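Cycloalternan-forming enzyme (PDB 5F7U) is a multidomain protein of the glycosyl hydrolase family 31 type, built on a TIM barrel with a family 6 carbohydrate-binding module, and carries bound glycans and magnesium ions. Local coordinates at residues 645-650 / 690-694; 386-392 / 674-678. The protein carries 1 engineered substitution. One frame throughout, in Å; residues are numbered along the deposited sequence.

Contact 1 (645-650 / 690-694); sequences YKRATA and TFQKY
Helices 642-653 and 687-700 of the family 31 TIM-barrel domain pack side by side here, and T649 of the first sits against F691 and Y694 of the second. The segments run nearly parallel, 8° apart, with axes 9.5 Å from each other. No hydrogen bond crosses the contact.

T649 points at the other helix. With its CG2 anti to the backbone N (chi1 -68° for OG1), T649 CG2 lies 3.6 Å from F691 CD2 and 3.9 Å from Y694 CB. T649 OG1 gives a hydrogen bond of 2.7 Å to Y645 O in its own helix, and also touches F691 CD2 obliquely at 3.5 Å. It reaches the carbonyl oxygen from above the carbonyl plane. T649 N binds the same oxygen from the opposite face, so Y645 O is gripped twice and the threonine's rotation is fixed.

Helix 642-653 comes between barrel strands 628-631 and 657-660 in the sequence, and helix 687-700 comes after the last strand, beyond helix 675-682. At one end of the contact A650 CB sits squarely over the Y694 ring, 3.7 Å from its centroid and 8° off the normal, a CH-pi contact. At the F691 side, Y645 and F691 meet obliquely, with Y645 CE2 3.8 Å from F691 CD2. The Y645 hydroxyl bonds outside, to R673 O.

K646 stretches its extended chain across T690, K646 CE lying 3.7 Å from T690 OG1. Its NZ forms a salt bridge with D790, whose OD1 also binds T690 OG1. Y694 OH bonds to D790 O, so the residue D790 is shared by both helices.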
loop_
_atom_site.group_PDB
_atom_site.type_symbol
_atom_site.label_atom_id
_atom_site.label_comp_id
_atom_site.label_asym_id
_atom_site.label_seq_id
_atom_site.Cartn_x
_atom_site.Cartn_y
_atom_site.Cartn_z
ATOM N N TYR A 645 -2.697 -21.274 -3.193
ATOM C CA TYR A 645 -1.718 -20.846 -4.179
ATOM C C TYR A 645 -2.429 -20.155 -5.363
ATOM O O TYR A 645 -1.985 -19.099 -5.814
ATOM C CB TYR A 645 -0.843 -22.011 -4.639
ATOM C CG TYR A 645 0.347 -21.529 -5.443
ATOM C CD1 TYR A 645 1.516 -21.115 -4.798
ATOM C CD2 TYR A 645 0.288 -21.454 -6.849
ATOM C CE1 TYR A 645 2.599 -20.660 -5.517
ATOM C CE2 TYR A 645 1.374 -20.986 -7.575
ATOM C CZ TYR A 645 2.519 -20.587 -6.899
ATOM O OH TYR A 645 3.610 -20.129 -7.602
ATOM N N LYS A 646 -3.528 -20.748 -5.831
ATOM C CA LYS A 646 -4.278 -20.219 -6.980
ATOM C C LYS A 646 -4.957 -18.887 -6.652
ATOM O O LYS A 646 -4.931 -17.943 -7.464
ATOM C CB LYS A 646 -5.315 -21.250 -7.473
ATOM C CG LYS A 646 -4.700 -22.405 -8.241
ATOM C CD LYS A 646 -5.815 -23.301 -8.754
ATOM C CE LYS A 646 -5.306 -24.363 -9.727
ATOM N NZ LYS A 646 -6.504 -25.118 -10.209
ATOM N N ARG A 647 -5.538 -18.794 -5.452
ATOM C CA ARG A 647 -6.205 -17.555 -5.014
ATOM C C ARG A 647 -5.218 -16.414 -4.862
ATOM O O ARG A 647 -5.498 -15.285 -5.288
ATOM C CB ARG A 647 -6.984 -17.769 -3.705
ATOM C CG ARG A 647 -8.156 -18.739 -3.802
ATOM C CD ARG A 647 -9.170 -18.284 -4.853
ATOM N NE ARG A 647 -10.469 -18.942 -4.742
ATOM C CZ ARG A 647 -11.420 -18.860 -5.660
ATOM N NH1 ARG A 647 -11.239 -18.098 -6.745
ATOM N NH2 ARG A 647 -12.559 -19.504 -5.471
ATOM N N ALA A 648 -4.063 -16.721 -4.274
ATOM C CA ALA A 648 -3.000 -15.756 -4.056
ATOM C C ALA A 648 -2.390 -15.305 -5.387
ATOM O O ALA A 648 -2.152 -14.112 -5.572
ATOM C CB ALA A 648 -1.935 -16.356 -3.159
ATOM N N THR A 649 -2.165 -16.255 -6.295
ATOM C CA THR A 649 -1.648 -15.961 -7.635
ATOM C C THR A 649 -2.507 -14.910 -8.332
ATOM O O THR A 649 -1.974 -13.930 -8.854
ATOM C CB THR A 649 -1.614 -17.229 -8.499
ATOM O OG1 THR A 649 -0.631 -18.124 -7.989
ATOM C CG2 THR A 649 -1.326 -16.917 -9.971
ATOM N N ALA A 650 -3.823 -15.116 -8.328
ATOM C CA ALA A 650 -4.748 -14.238 -9.040
ATOM C C ALA A 650 -4.686 -12.820 -8.462
ATOM O O ALA A 650 -4.599 -11.832 -9.208
ATOM C CB ALA A 650 -6.162 -14.780 -8.936
ATOM N N THR A 690 -3.153 -22.098 -14.509
ATOM C CA THR A 690 -3.784 -21.005 -13.767
ATOM C C THR A 690 -2.781 -19.883 -13.484
ATOM O O THR A 690 -3.083 -18.696 -13.706
ATOM C CB THR A 690 -4.474 -21.529 -12.488
ATOM O OG1 THR A 690 -5.478 -22.467 -12.890
ATOM C CG2 THR A 690 -5.133 -20.393 -11.721
ATOM N N PHE A 691 -1.581 -20.251 -13.038
ATOM C CA PHE A 691 -0.511 -19.263 -12.841
ATOM C C PHE A 691 -0.188 -18.517 -14.148
ATOM O O PHE A 691 -0.087 -17.296 -14.161
ATOM C CB PHE A 691 0.762 -19.896 -12.265
ATOM C CG PHE A 691 1.779 -18.894 -11.801
ATOM C CD1 PHE A 691 2.698 -18.333 -12.697
ATOM C CD2 PHE A 691 1.836 -18.518 -10.457
ATOM C CE1 PHE A 691 3.640 -17.400 -12.263
ATOM C CE2 PHE A 691 2.765 -17.587 -10.014
ATOM C CZ PHE A 691 3.686 -17.033 -10.917
ATOM N N GLN A 692 0.004 -19.270 -15.229
ATOM C CA GLN A 692 0.261 -18.686 -16.548
ATOM C C GLN A 692 -0.843 -17.726 -16.966
ATOM O O GLN A 692 -0.552 -16.620 -17.435
ATOM C CB GLN A 692 0.414 -19.792 -17.592
ATOM C CG GLN A 692 1.708 -20.583 -17.460
ATOM C CD GLN A 692 1.711 -21.826 -18.326
ATOM O OE1 GLN A 692 0.661 -22.294 -18.757
ATOM N NE2 GLN A 692 2.905 -22.375 -18.595
ATOM N N LYS A 693 -2.103 -18.113 -16.762
ATOM C CA LYS A 693 -3.224 -17.237 -17.130
ATOM C C LYS A 693 -3.061 -15.881 -16.456
ATOM O O LYS A 693 -3.159 -14.848 -17.111
ATOM C CB LYS A 693 -4.569 -17.860 -16.773
ATOM C CG LYS A 693 -5.758 -16.934 -17.046
ATOM C CD LYS A 693 -7.117 -17.623 -16.920
ATOM C CE LYS A 693 -7.556 -17.758 -15.463
ATOM N NZ LYS A 693 -9.017 -18.065 -15.333
ATOM N N TYR A 694 -2.822 -15.892 -15.146
ATOM C CA TYR A 694 -2.713 -14.639 -14.399
ATOM C C TYR A 694 -1.445 -13.849 -14.701
ATOM O O TYR A 694 -1.516 -12.634 -14.874
ATOM C CB TYR A 694 -2.942 -14.866 -12.894
ATOM C CG TYR A 694 -4.395 -15.129 -12.687
ATOM C CD1 TYR A 694 -5.326 -14.103 -12.854
ATOM C CD2 TYR A 694 -4.861 -16.419 -12.445
ATOM C CE1 TYR A 694 -6.688 -14.346 -12.757
ATOM C CE2 TYR A 694 -6.232 -16.679 -12.337
ATOM C CZ TYR A 694 -7.129 -15.638 -12.496
ATOM O OH TYR A 694 -8.486 -15.883 -12.400
#

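Contact 2 (386-392 / 674-678); sequences NAKANDI and SPWNA
W676 holds its CG between its own backbone N and carbonyl carbon (chi1 57°), and its second torsion sets the indole so that one face lies against the end of helix 377-389. The backbone of that helix puts N386 CB over the five-membered ring of W676, 3.5 Å from the centroid and 17° off the normal, a CH-pi contact. N386 has CG anti to its carbonyl carbon (chi1 -72°), which carries ND2 to the side of W676 NE1. A387 N lies over the same face, on the six-membered side, near CZ3 and CH2. S674 OG lies over the opposite face.

The N386 amide plane is turned obliquely to the indole. N386 ND2 and W676 NE1 are both donors and do not bond to each other. A water accepts from both, at 3.1 Å from N386 ND2 and 3.2 Å from W676 NE1, and bridges them.

A helix end faces a helix start here, both in the family 31 barrel domain. Helix 377-389 closes in a Schellman motif, with I392 N bonded to A387 O, D391 N to K388 O, and D391 at positive phi as the C-prime residue. Helix 675-682 starts at the N-cap S674, whose OG accepts from N677 N.

N390 ND2 bonds back to N386 O at 2.8 Å, with the oxygen close to the N390 amide plane. N390 N reaches that oxygen from the other face of the carbonyl. N390 ND2 also packs 3.6 Å from W676 CB, and the amide is nearly parallel to the ring plane.

I392 CG1 meets the ring edge, 4.1 Å from W676 CZ3. I392 CD1 touches P675 CG at 4.0 Å.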
loop_
_atom_site.group_PDB
_atom_site.type_symbol
_atom_site.label_atom_id
_atom_site.label_comp_id
_atom_site.label_asym_id
_atom_site.label_seq_id
_atom_site.Cartn_x
_atom_site.Cartn_y
_atom_site.Cartn_z
ATOM N N ASN A 386 13.926 -23.581 -15.320
ATOM C CA ASN A 386 12.534 -23.883 -14.941
ATOM C C ASN A 386 11.549 -22.821 -15.384
ATOM O O ASN A 386 10.443 -23.152 -15.846
ATOM C CB ASN A 386 12.406 -24.117 -13.428
ATOM C CG ASN A 386 13.001 -25.436 -12.986
ATOM O OD1 ASN A 386 12.952 -26.417 -13.716
ATOM N ND2 ASN A 386 13.560 -25.471 -11.777
ATOM N N ALA A 387 11.928 -21.552 -15.234
ATOM C CA ALA A 387 11.079 -20.462 -15.719
ATOM C C ALA A 387 10.903 -20.556 -17.227
ATOM O O ALA A 387 9.790 -20.450 -17.711
ATOM C CB ALA A 387 11.617 -19.094 -15.309
ATOM N N LYS A 388 11.993 -20.818 -17.951
ATOM C CA LYS A 388 11.963 -20.897 -19.412
ATOM C C LYS A 388 11.108 -22.080 -19.864
ATOM O O LYS A 388 10.265 -21.913 -20.731
ATOM C CB LYS A 388 13.390 -20.955 -19.999
ATOM C CG LYS A 388 13.503 -20.808 -21.515
ATOM C CD LYS A 388 14.976 -20.824 -21.926
ATOM C CE LYS A 388 15.209 -21.356 -23.339
ATOM N NZ LYS A 388 16.663 -21.559 -23.670
ATOM N N ALA A 389 11.293 -23.248 -19.248
ATOM C CA ALA A 389 10.570 -24.470 -19.653
ATOM C C ALA A 389 9.064 -24.388 -19.384
ATOM O O ALA A 389 8.255 -25.006 -20.096
ATOM C CB ALA A 389 11.156 -25.688 -18.953
ATOM N N ASN A 390 8.713 -23.624 -18.359
ATOM C CA ASN A 390 7.331 -23.440 -17.921
ATOM C C ASN A 390 6.689 -22.152 -18.451
ATOM O O ASN A 390 5.608 -21.753 -17.990
ATOM C CB ASN A 390 7.271 -23.526 -16.386
ATOM C CG ASN A 390 7.495 -24.946 -15.885
ATOM O OD1 ASN A 390 6.598 -25.777 -15.983
ATOM N ND2 ASN A 390 8.698 -25.245 -15.392
ATOM N N ASP A 391 7.353 -21.519 -19.423
ATOM C CA ASP A 391 6.875 -20.278 -20.053
ATOM C C ASP A 391 6.467 -19.204 -19.030
ATOM O O ASP A 391 5.339 -18.691 -19.057
ATOM C CB ASP A 391 5.725 -20.586 -21.036
ATOM C CG ASP A 391 6.125 -21.592 -22.112
ATOM O OD1 ASP A 391 7.201 -21.426 -22.718
ATOM O OD2 ASP A 391 5.362 -22.553 -22.357
ATOM N N ILE A 392 7.405 -18.905 -18.128
ATOM C CA ILE A 392 7.198 -17.913 -17.068
ATOM C C ILE A 392 8.148 -16.739 -17.355
ATOM O O ILE A 392 9.317 -16.774 -16.948
ATOM C CB ILE A 392 7.428 -18.519 -15.651
ATOM C CG1 ILE A 392 6.589 -19.784 -15.411
ATOM C CG2 ILE A 392 7.216 -17.457 -14.562
ATOM C CD1 ILE A 392 5.070 -19.588 -15.440
ATOM N N SER A 674 7.433 -21.036 -6.318
ATOM C CA SER A 674 7.335 -20.952 -7.772
ATOM C C SER A 674 6.175 -21.834 -8.263
ATOM O O SER A 674 5.796 -22.792 -7.565
ATOM C CB SER A 674 8.649 -21.462 -8.359
ATOM O OG SER A 674 8.824 -22.826 -8.020
ATOM N N PRO A 675 5.626 -21.553 -9.478
ATOM C CA PRO A 675 4.481 -22.372 -9.909
ATOM C C PRO A 675 4.872 -23.816 -10.209
ATOM O O PRO A 675 4.084 -24.713 -9.930
ATOM C CB PRO A 675 3.956 -21.655 -11.159
ATOM C CG PRO A 675 5.089 -20.789 -11.623
ATOM C CD PRO A 675 5.838 -20.392 -10.375
ATOM N N TRP A 676 6.085 -24.044 -10.733
ATOM C CA TRP A 676 6.545 -25.404 -10.997
ATOM C C TRP A 676 6.741 -26.203 -9.690
ATOM O O TRP A 676 6.359 -27.379 -9.609
ATOM C CB TRP A 676 7.797 -25.421 -11.926
ATOM C CG TRP A 676 8.965 -24.623 -11.407
ATOM C CD1 TRP A 676 9.949 -25.076 -10.587
ATOM C CD2 TRP A 676 9.271 -23.241 -11.678
ATOM N NE1 TRP A 676 10.840 -24.060 -10.299
ATOM C CE2 TRP A 676 10.445 -22.922 -10.945
ATOM C CE3 TRP A 676 8.655 -22.235 -12.441
ATOM C CZ2 TRP A 676 11.041 -21.650 -10.983
ATOM C CZ3 TRP A 676 9.234 -20.946 -12.463
ATOM C CH2 TRP A 676 10.417 -20.669 -11.730
ATOM N N ASN A 677 7.308 -25.576 -8.660
ATOM C CA ASN A 677 7.393 -26.259 -7.367
ATOM C C ASN A 677 6.052 -26.461 -6.692
ATOM O O ASN A 677 5.870 -27.461 -5.984
ATOM C CB ASN A 677 8.361 -25.578 -6.390
ATOM C CG ASN A 677 8.784 -26.517 -5.268
ATOM O OD1 ASN A 677 9.213 -27.643 -5.530
ATOM N ND2 ASN A 677 8.589 -26.094 -4.021
ATOM N N ALA A 678 5.120 -25.532 -6.910
ATOM C CA ALA A 678 3.775 -25.679 -6.345
ATOM C C ALA A 678 3.088 -26.918 -6.933
ATOM O O ALA A 678 2.472 -27.694 -6.199
ATOM C CB ALA A 678 2.952 -24.402 -6.540
HETATM O O HOH W 1 13.901 -23.384 -9.573
#

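From the N terminus, the chain first passes 386-392, at the end of helix 377-389, then 645-650, 674-678 and 690-694. Contact 2 closes a long loop of 281 residues that takes in much of the barrel. Contact 1 closes a short one of 39. The segments alternate, so the loops cross. Helices 675-682 and 687-700 are consecutive, each supplying one segment. The contacts touch directly: Q692 NE2 probably bonds to N390 O, F691 packs on P675, and Y645 OH lies beside P675. Together they tie helix 377-389, which follows the first barrel strand, to the helices around the last strand, where the barrel closes.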